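Local coordinates for conserved hypothetical secreted protein (Helicobacter pylori, PDB 4RNZ) that probably acts as a zinc-dependent endopeptidase of the M23 family on peptidoglycan and helps to determine the cell's shape, at residues M1-L9 and I39-L48; N52-I60 and H69-Y77. One frame throughout, in Å; residues are numbered along the deposited sequence.

Contact 1: M1-L9 and I39-L48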
loop_
_atom_site.group_PDB
_atom_site.type_symbol
_atom_site.label_atom_id
_atom_site.label_comp_id
_atom_site.label_asym_id
_atom_site.label_seq_id
_atom_site.Cartn_x
_atom_site.Cartn_y
_atom_site.Cartn_z
ATOM N N MET A 1 22.413 14.666 -0.601
ATOM C CA MET A 1 21.523 14.808 0.576
ATOM C C MET A 1 21.784 13.659 1.531
ATOM O O MET A 1 22.290 12.629 1.127
ATOM C CB MET A 1 20.064 14.785 0.127
ATOM C CG MET A 1 19.713 15.888 -0.855
ATOM S SD MET A 1 17.948 16.028 -1.238
ATOM C CE MET A 1 17.337 16.805 0.239
ATOM N N GLU A 2 21.436 13.845 2.797
ATOM C CA GLU A 2 21.515 12.784 3.786
ATOM C C GLU A 2 20.241 11.944 3.700
ATOM O O GLU A 2 19.117 12.495 3.639
ATOM C CB GLU A 2 21.648 13.373 5.187
ATOM C CG GLU A 2 22.446 12.513 6.156
ATOM C CD GLU A 2 22.464 13.078 7.565
ATOM O OE1 GLU A 2 22.834 12.331 8.494
ATOM O OE2 GLU A 2 22.097 14.263 7.744
ATOM N N ARG A 3 20.432 10.625 3.675
ATOM C CA ARG A 3 19.336 9.653 3.640
ATOM C C ARG A 3 19.086 9.146 5.047
ATOM O O ARG A 3 19.972 8.569 5.667
ATOM C CB ARG A 3 19.693 8.469 2.730
ATOM C CG ARG A 3 18.537 7.515 2.503
ATOM C CD ARG A 3 18.886 6.332 1.605
ATOM N NE ARG A 3 20.000 5.560 2.158
ATOM C CZ ARG A 3 21.051 5.134 1.458
ATOM N NH1 ARG A 3 21.123 5.342 0.142
ATOM N NH2 ARG A 3 22.021 4.456 2.070
ATOM N N LEU A 4 17.863 9.339 5.524
ATOM C CA LEU A 4 17.506 9.100 6.894
ATOM C C LEU A 4 16.195 8.345 6.982
ATOM O O LEU A 4 15.463 8.230 5.996
ATOM C CB LEU A 4 17.365 10.434 7.620
ATOM C CG LEU A 4 18.595 11.338 7.602
ATOM C CD1 LEU A 4 18.244 12.702 8.186
ATOM C CD2 LEU A 4 19.732 10.704 8.380
ATOM N N VAL A 5 15.892 7.862 8.180
ATOM C CA VAL A 5 14.695 7.099 8.425
ATOM C C VAL A 5 13.791 7.843 9.349
ATOM O O VAL A 5 14.208 8.268 10.407
ATOM C CB VAL A 5 15.027 5.769 9.114
ATOM C CG1 VAL A 5 13.778 4.905 9.192
ATOM C CG2 VAL A 5 16.138 5.063 8.361
ATOM N N TRP A 6 12.538 8.004 8.957
ATOM C CA TRP A 6 11.613 8.765 9.777
ATOM C C TRP A 6 11.257 7.902 10.974
ATOM O O TRP A 6 11.206 6.677 10.892
ATOM C CB TRP A 6 10.384 9.144 8.969
ATOM C CG TRP A 6 9.529 10.214 9.518
ATOM C CD1 TRP A 6 8.475 10.064 10.361
ATOM C CD2 TRP A 6 9.580 11.603 9.186
ATOM N NE1 TRP A 6 7.884 11.272 10.605
ATOM C CE2 TRP A 6 8.537 12.237 9.889
ATOM C CE3 TRP A 6 10.415 12.379 8.369
ATOM C CZ2 TRP A 6 8.299 13.612 9.799
ATOM C CZ3 TRP A 6 10.170 13.754 8.277
ATOM C CH2 TRP A 6 9.130 14.349 8.988
ATOM N N ASP A 7 11.037 8.539 12.101
ATOM C CA ASP A 7 10.740 7.786 13.292
ATOM C C ASP A 7 9.346 8.058 13.810
ATOM O O ASP A 7 8.414 7.342 13.443
ATOM C CB ASP A 7 11.787 8.065 14.383
ATOM C CG ASP A 7 11.643 7.139 15.585
ATOM O OD1 ASP A 7 10.886 6.146 15.498
ATOM O OD2 ASP A 7 12.277 7.413 16.622
ATOM N N LYS A 8 9.123 9.133 14.516
ATOM C CA LYS A 8 7.847 9.351 15.189
ATOM C C LYS A 8 7.357 10.793 15.015
ATOM O O LYS A 8 6.226 11.088 15.363
ATOM C CB LYS A 8 7.823 8.910 16.662
ATOM C CG LYS A 8 8.044 7.409 16.862
ATOM C CD LYS A 8 9.176 7.102 17.846
ATOM C CE LYS A 8 8.804 7.392 19.286
ATOM N NZ LYS A 8 7.593 6.633 19.700
ATOM N N LEU A 9 8.169 11.682 14.462
ATOM C CA LEU A 9 7.721 13.062 14.274
ATOM C C LEU A 9 6.477 13.227 13.385
ATOM O O LEU A 9 6.200 12.399 12.533
ATOM C CB LEU A 9 8.865 13.888 13.725
ATOM C CG LEU A 9 10.085 14.002 14.642
ATOM C CD1 LEU A 9 11.128 14.905 14.003
ATOM C CD2 LEU A 9 9.692 14.498 16.033
ATOM N N ILE A 39 2.695 10.800 6.586
ATOM C CA ILE A 39 4.108 10.483 6.668
ATOM C C ILE A 39 4.212 9.265 7.576
ATOM O O ILE A 39 3.890 9.335 8.757
ATOM C CB ILE A 39 4.933 11.635 7.272
ATOM C CG1 ILE A 39 4.801 12.915 6.442
ATOM C CG2 ILE A 39 6.395 11.233 7.375
ATOM C CD1 ILE A 39 5.438 14.109 7.119
ATOM N N GLN A 40 4.645 8.139 7.038
ATOM C CA GLN A 40 4.707 6.926 7.851
ATOM C C GLN A 40 6.033 6.781 8.565
ATOM O O GLN A 40 7.097 7.145 8.042
ATOM C CB GLN A 40 4.405 5.694 6.991
ATOM C CG GLN A 40 2.983 5.717 6.444
ATOM C CD GLN A 40 1.940 5.872 7.555
ATOM O OE1 GLN A 40 1.937 5.109 8.527
ATOM N NE2 GLN A 40 1.056 6.861 7.420
ATOM N N SER A 41 5.992 6.219 9.762
ATOM C CA SER A 41 7.228 5.951 10.457
ATOM C C SER A 41 8.030 4.952 9.621
ATOM O O SER A 41 7.487 4.181 8.831
ATOM C CB SER A 41 6.986 5.448 11.885
ATOM O OG SER A 41 6.516 4.127 11.878
ATOM N N ASN A 42 9.341 5.000 9.751
ATOM C CA ASN A 42 10.200 4.162 8.926
ATOM C C ASN A 42 10.331 4.466 7.444
ATOM O O ASN A 42 11.107 3.798 6.777
ATOM C CB ASN A 42 9.843 2.682 9.084
ATOM C CG ASN A 42 10.587 2.056 10.215
ATOM O OD1 ASN A 42 10.265 2.287 11.383
ATOM N ND2 ASN A 42 11.621 1.288 9.887
ATOM N N VAL A 43 9.622 5.455 6.907
ATOM C CA VAL A 43 9.934 5.870 5.539
ATOM C C VAL A 43 11.317 6.507 5.484
ATOM O O VAL A 43 11.745 7.164 6.431
ATOM C CB VAL A 43 8.927 6.868 4.951
ATOM C CG1 VAL A 43 7.542 6.243 4.943
ATOM C CG2 VAL A 43 8.970 8.220 5.666
ATOM N N THR A 44 11.997 6.308 4.367
ATOM C CA THR A 44 13.288 6.919 4.156
ATOM C C THR A 44 13.050 8.322 3.578
ATOM O O THR A 44 12.281 8.486 2.646
ATOM C CB THR A 44 14.131 6.085 3.190
ATOM O OG1 THR A 44 14.553 4.918 3.871
ATOM C CG2 THR A 44 15.390 6.859 2.687
ATOM N N TYR A 45 13.700 9.323 4.152
ATOM C CA TYR A 45 13.547 10.682 3.672
ATOM C C TYR A 45 14.928 11.282 3.486
ATOM O O TYR A 45 15.939 10.680 3.882
ATOM C CB TYR A 45 12.680 11.536 4.614
ATOM C CG TYR A 45 13.276 11.832 5.979
ATOM C CD1 TYR A 45 13.408 10.825 6.952
ATOM C CD2 TYR A 45 13.667 13.131 6.320
ATOM C CE1 TYR A 45 13.950 11.102 8.208
ATOM C CE2 TYR A 45 14.212 13.415 7.574
ATOM C CZ TYR A 45 14.352 12.402 8.505
ATOM O OH TYR A 45 14.873 12.686 9.736
ATOM N N TYR A 46 14.954 12.478 2.915
ATOM C CA TYR A 46 16.206 13.104 2.513
ATOM C C TYR A 46 16.247 14.545 2.978
ATOM O O TYR A 46 15.258 15.278 2.869
ATOM C CB TYR A 46 16.390 13.037 0.999
ATOM C CG TYR A 46 16.308 11.623 0.446
ATOM C CD1 TYR A 46 15.075 11.056 0.135
ATOM C CD2 TYR A 46 17.458 10.838 0.271
ATOM C CE1 TYR A 46 14.986 9.755 -0.341
ATOM C CE2 TYR A 46 17.377 9.541 -0.224
ATOM C CZ TYR A 46 16.130 9.008 -0.527
ATOM O OH TYR A 46 15.993 7.726 -1.009
ATOM N N THR A 47 17.407 14.945 3.487
ATOM C CA THR A 47 17.626 16.310 3.925
ATOM C C THR A 47 18.954 16.880 3.402
ATOM O O THR A 47 19.917 16.149 3.095
ATOM C CB THR A 47 17.613 16.436 5.461
ATOM O OG1 THR A 47 18.716 15.717 6.030
ATOM C CG2 THR A 47 16.308 15.944 6.051
ATOM N N LEU A 48 18.976 18.205 3.298
ATOM C CA LEU A 48 20.175 18.945 2.925
ATOM C C LEU A 48 20.281 20.116 3.875
ATOM O O LEU A 48 19.298 20.872 4.051
ATOM C CB LEU A 48 20.090 19.474 1.500
ATOM C CG LEU A 48 21.343 20.228 1.011
ATOM C CD1 LEU A 48 22.541 19.306 0.853
ATOM C CD2 LEU A 48 21.052 20.948 -0.292
HETATM O O HOH W 1 21.148 16.838 6.273
HETATM O O HOH W 2 15.060 10.749 11.304
#

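Contact 2: N52-I60 and H69-Y77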
loop_
_atom_site.group_PDB
_atom_site.type_symbol
_atom_site.label_atom_id
_atom_site.label_comp_id
_atom_site.label_asym_id
_atom_site.label_seq_id
_atom_site.Cartn_x
_atom_site.Cartn_y
_atom_site.Cartn_z
ATOM N N ASN A 52 26.023 26.036 8.514
ATOM C CA ASN A 52 25.450 26.184 9.853
ATOM C C ASN A 52 24.563 25.042 10.344
ATOM O O ASN A 52 23.968 25.151 11.416
ATOM C CB ASN A 52 24.638 27.478 9.915
ATOM C CG ASN A 52 25.516 28.701 10.006
ATOM O OD1 ASN A 52 26.680 28.685 9.592
ATOM N ND2 ASN A 52 24.965 29.771 10.565
ATOM N N ASN A 53 24.456 23.959 9.569
ATOM C CA ASN A 53 23.549 22.862 9.889
ATOM C C ASN A 53 22.067 23.290 9.846
ATOM O O ASN A 53 21.208 22.683 10.472
ATOM C CB ASN A 53 23.911 22.248 11.235
ATOM C CG ASN A 53 23.347 20.856 11.405
ATOM O OD1 ASN A 53 22.541 20.609 12.299
ATOM N ND2 ASN A 53 23.752 19.937 10.537
ATOM N N THR A 54 21.767 24.332 9.085
ATOM C CA THR A 54 20.401 24.759 8.933
ATOM C C THR A 54 19.768 23.913 7.846
ATOM O O THR A 54 20.354 23.703 6.796
ATOM C CB THR A 54 20.331 26.246 8.579
ATOM O OG1 THR A 54 20.910 26.996 9.655
ATOM C CG2 THR A 54 18.902 26.700 8.367
ATOM N N LEU A 55 18.568 23.422 8.115
ATOM C CA LEU A 55 17.821 22.673 7.125
ATOM C C LEU A 55 17.455 23.605 5.985
ATOM O O LEU A 55 16.738 24.587 6.189
ATOM C CB LEU A 55 16.566 22.069 7.757
ATOM C CG LEU A 55 15.794 21.015 6.960
ATOM C CD1 LEU A 55 14.968 21.637 5.843
ATOM C CD2 LEU A 55 16.733 19.950 6.414
ATOM N N ILE A 56 17.952 23.310 4.783
ATOM C CA ILE A 56 17.592 24.108 3.621
ATOM C C ILE A 56 16.752 23.345 2.605
ATOM O O ILE A 56 16.156 23.958 1.744
ATOM C CB ILE A 56 18.828 24.738 2.948
ATOM C CG1 ILE A 56 19.666 23.682 2.219
ATOM C CG2 ILE A 56 19.640 25.520 3.989
ATOM C CD1 ILE A 56 21.024 24.166 1.769
ATOM N N GLN A 57 16.720 22.014 2.699
ATOM C CA GLN A 57 15.834 21.195 1.871
ATOM C C GLN A 57 15.482 19.889 2.535
ATOM O O GLN A 57 16.288 19.320 3.266
ATOM C CB GLN A 57 16.474 20.851 0.548
ATOM C CG GLN A 57 16.377 21.933 -0.477
ATOM C CD GLN A 57 16.620 21.353 -1.825
ATOM O OE1 GLN A 57 15.682 21.071 -2.573
ATOM N NE2 GLN A 57 17.885 21.093 -2.122
ATOM N N ALA A 58 14.277 19.409 2.242
ATOM C CA ALA A 58 13.855 18.078 2.660
ATOM C C ALA A 58 12.890 17.480 1.650
ATOM O O ALA A 58 12.037 18.194 1.071
ATOM C CB ALA A 58 13.213 18.130 4.021
ATOM N N LEU A 59 13.037 16.163 1.451
ATOM C CA LEU A 59 12.152 15.396 0.612
ATOM C C LEU A 59 11.625 14.253 1.482
ATOM O O LEU A 59 12.404 13.404 1.936
ATOM C CB LEU A 59 12.874 14.862 -0.616
ATOM C CG LEU A 59 13.408 15.899 -1.610
ATOM C CD1 LEU A 59 14.257 15.198 -2.658
ATOM C CD2 LEU A 59 12.277 16.682 -2.268
ATOM N N ILE A 60 10.321 14.282 1.731
ATOM C CA ILE A 60 9.659 13.391 2.679
ATOM C C ILE A 60 8.483 12.705 1.975
ATOM O O ILE A 60 7.499 13.351 1.612
ATOM C CB ILE A 60 9.138 14.161 3.903
ATOM C CG1 ILE A 60 10.289 14.900 4.621
ATOM C CG2 ILE A 60 8.447 13.217 4.878
ATOM C CD1 ILE A 60 9.795 15.991 5.580
ATOM N N HIS A 69 8.134 18.418 -0.511
ATOM C CA HIS A 69 9.389 19.131 -0.707
ATOM C C HIS A 69 9.374 20.435 0.087
ATOM O O HIS A 69 8.586 21.342 -0.214
ATOM C CB HIS A 69 9.571 19.431 -2.195
ATOM C CG HIS A 69 10.869 20.107 -2.532
ATOM N ND1 HIS A 69 11.026 20.911 -3.653
ATOM C CD2 HIS A 69 12.065 20.110 -1.896
ATOM C CE1 HIS A 69 12.259 21.387 -3.677
ATOM N NE2 HIS A 69 12.917 20.896 -2.640
ATOM N N ILE A 70 10.239 20.521 1.094
ATOM C CA ILE A 70 10.438 21.741 1.865
ATOM C C ILE A 70 11.746 22.351 1.433
ATOM O O ILE A 70 12.771 21.654 1.363
ATOM C CB ILE A 70 10.525 21.474 3.378
ATOM C CG1 ILE A 70 9.146 21.057 3.908
ATOM C CG2 ILE A 70 11.036 22.700 4.128
ATOM C CD1 ILE A 70 9.196 20.310 5.217
ATOM N N TYR A 71 11.721 23.644 1.118
ATOM C CA TYR A 71 12.968 24.299 0.705
ATOM C C TYR A 71 12.957 25.754 1.118
ATOM O O TYR A 71 11.896 26.396 1.166
ATOM C CB TYR A 71 13.219 24.184 -0.797
ATOM C CG TYR A 71 12.074 24.672 -1.633
ATOM C CD1 TYR A 71 10.984 23.851 -1.876
ATOM C CD2 TYR A 71 12.055 25.966 -2.167
ATOM C CE1 TYR A 71 9.921 24.285 -2.634
ATOM C CE2 TYR A 71 10.986 26.400 -2.927
ATOM C CZ TYR A 71 9.926 25.550 -3.152
ATOM O OH TYR A 71 8.845 25.944 -3.883
ATOM N N LYS A 72 14.144 26.234 1.461
ATOM C CA LYS A 72 14.351 27.637 1.799
ATOM C C LYS A 72 14.693 28.394 0.525
ATOM O O LYS A 72 15.619 28.007 -0.173
ATOM C CB LYS A 72 15.485 27.764 2.809
ATOM C CG LYS A 72 15.607 29.174 3.356
ATOM C CD LYS A 72 16.609 29.277 4.488
ATOM C CE LYS A 72 16.604 30.701 5.023
ATOM N NZ LYS A 72 17.304 30.761 6.329
ATOM N N LYS A 73 13.923 29.434 0.192
ATOM C CA LYS A 73 14.271 30.315 -0.929
ATOM C C LYS A 73 14.317 31.767 -0.435
ATOM O O LYS A 73 13.330 32.287 0.104
ATOM C CB LYS A 73 13.301 30.146 -2.102
ATOM C CG LYS A 73 13.382 31.235 -3.165
ATOM C CD LYS A 73 13.110 30.738 -4.586
ATOM C CE LYS A 73 11.777 30.013 -4.733
ATOM N NZ LYS A 73 10.594 30.873 -4.451
ATOM N N GLY A 74 15.481 32.395 -0.609
ATOM C CA GLY A 74 15.752 33.692 -0.018
ATOM C C GLY A 74 15.588 33.562 1.479
ATOM O O GLY A 74 16.218 32.729 2.107
ATOM N N GLU A 75 14.689 34.355 2.046
ATOM C CA GLU A 75 14.508 34.395 3.493
ATOM C C GLU A 75 13.364 33.508 3.985
ATOM O O GLU A 75 13.071 33.491 5.179
ATOM C CB GLU A 75 14.238 35.844 3.918
ATOM C CG GLU A 75 15.398 36.792 3.661
ATOM C CD GLU A 75 16.606 36.509 4.543
ATOM O OE1 GLU A 75 16.500 35.754 5.527
ATOM O OE2 GLU A 75 17.677 37.060 4.254
ATOM N N ASP A 76 12.713 32.782 3.079
ATOM C CA ASP A 76 11.476 32.078 3.416
ATOM C C ASP A 76 11.524 30.609 3.056
ATOM O O ASP A 76 12.233 30.206 2.135
ATOM C CB ASP A 76 10.291 32.710 2.698
ATOM C CG ASP A 76 10.026 34.118 3.157
ATOM O OD1 ASP A 76 9.810 34.295 4.372
ATOM O OD2 ASP A 76 10.055 35.033 2.300
ATOM N N TYR A 77 10.730 29.826 3.782
ATOM C CA TYR A 77 10.580 28.409 3.515
ATOM C C TYR A 77 9.314 28.221 2.737
ATOM O O TYR A 77 8.362 29.006 2.850
ATOM C CB TYR A 77 10.529 27.606 4.814
ATOM C CG TYR A 77 11.884 27.358 5.430
ATOM C CD1 TYR A 77 12.634 26.239 5.085
ATOM C CD2 TYR A 77 12.411 28.227 6.375
ATOM C CE1 TYR A 77 13.867 25.994 5.667
ATOM C CE2 TYR A 77 13.635 27.996 6.956
ATOM C CZ TYR A 77 14.366 26.880 6.603
ATOM O OH TYR A 77 15.587 26.660 7.200
#

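Contact 1: M1-L9 and I39-L48
One edge of the five-stranded antiparallel sheet of the N-terminal domain is formed where strand 2-5, with Trp6 just beyond it, pairs with the segment Val43-Leu48. Glu2 and Leu4 stand in hydrogen-bonded pairs with Thr47 and Tyr45, with Leu4 N donating to Tyr45 O at 2.9 Å. Pairing outlasts the strand: Trp6 N donates to Val43 O at 2.8 Å, and Trp6 O accepts Asn42 N, at the type II turn Gln40-Val43.

On the face carrying Leu4 and Tyr45, the tyrosine ring is held from both sides. Its CG sits between the backbone N and the carbonyl carbon (chi1 67°), which swings the ring toward strand 2-5; Leu4 CB then covers one face, 4.0 Å from the ring centroid, while Trp6 CE3 points at the centre of the other. This is a T-shaped stack, centroids 4.9 Å apart and planes at 75°, with Trp6 giving the edge. Over a face of the indole, Ile39 CG2 lies 3.5 Å from the centroid of the five-membered ring. Trp6 NE1 bonds to Leu9 O, near the ring plane, which fixes the indole's rotation, and Phe14 of helix 11-17 meets both aromatic rings from the helical side of this sheet. Two waters bridge the strands: one lies 2.5 Å from Tyr45 OH and donates to Val5 O, another links Glu2 OE2 to Thr47 OG1.

Across the sheet, Arg3 runs alongside Tyr46, its CG 3.6 Å from Tyr46 CE2, with the guanidinium and ring planes 80° apart. Met1, bent at its CG-SD bond, brings CE against Tyr46 CB and Leu48 CB.

Contact 2: N52-I60 and H69-Y77
The beta hairpin of strands 55-61 and 66-73 brings Gln57 next to His69 on the face they share with Leu59 and Tyr71. From Gln57, CB lies 3.9 Å from Ile70 O and CG the same distance from Tyr71 CB. The chain runs on extended, and OE1 accepts His69 NE2 at 2.8 Å through an in-plane lone pair, with the amide turned 61° from the imidazole. His69 reaches it with CG anti to the backbone N (chi1 -177°); Leu59 CD2 packs on its CD2 at 3.5 Å, and Tyr71 CD1 lies over a face of the ring.

Beneath, Ala58 and Ile70 form a hydrogen-bonded pair and face helix 11-17, whose Leu11 and Leu15 touch Ile70. Ile56 and Gln57 make a classic beta bulge opposite Leu48, and Ile56 O takes the N-H of Lys72. Past the type II' turn Lys73-Asp76, Tyr77 OH donates to Leu55 O at 2.6 Å, the oxygen lying at the edge of the phenol ring.

With NE2 donating to the amide oxygen, the bond implies a proton on that ring nitrogen and probably fixes how the amide is turned.

In the fold
Contacts 1 and 2 belong to one antiparallel sheet and are linked by the intervening pairing of strands 44-49 and 55-61, where Tyr46 O and Leu59 N probably bond at 2.8 Å. Contact 1, at the sheet's edge, is mainly a surface contact, yet its Trp6 is buried and touches Ile60 of contact 2, so both share the packing beneath helix 11-17. Contact 2 is partly buried and lies further inside the sheet. Their chemistry differs accordingly: stacked aromatic rings and bridging waters in 1-9 with 39-48, against a direct glutamine-histidine bond and a tyrosine-to-backbone bond in 52-60 with 69-77. Contact 1 lies nearer the zinc site; contact 2 is remote from it.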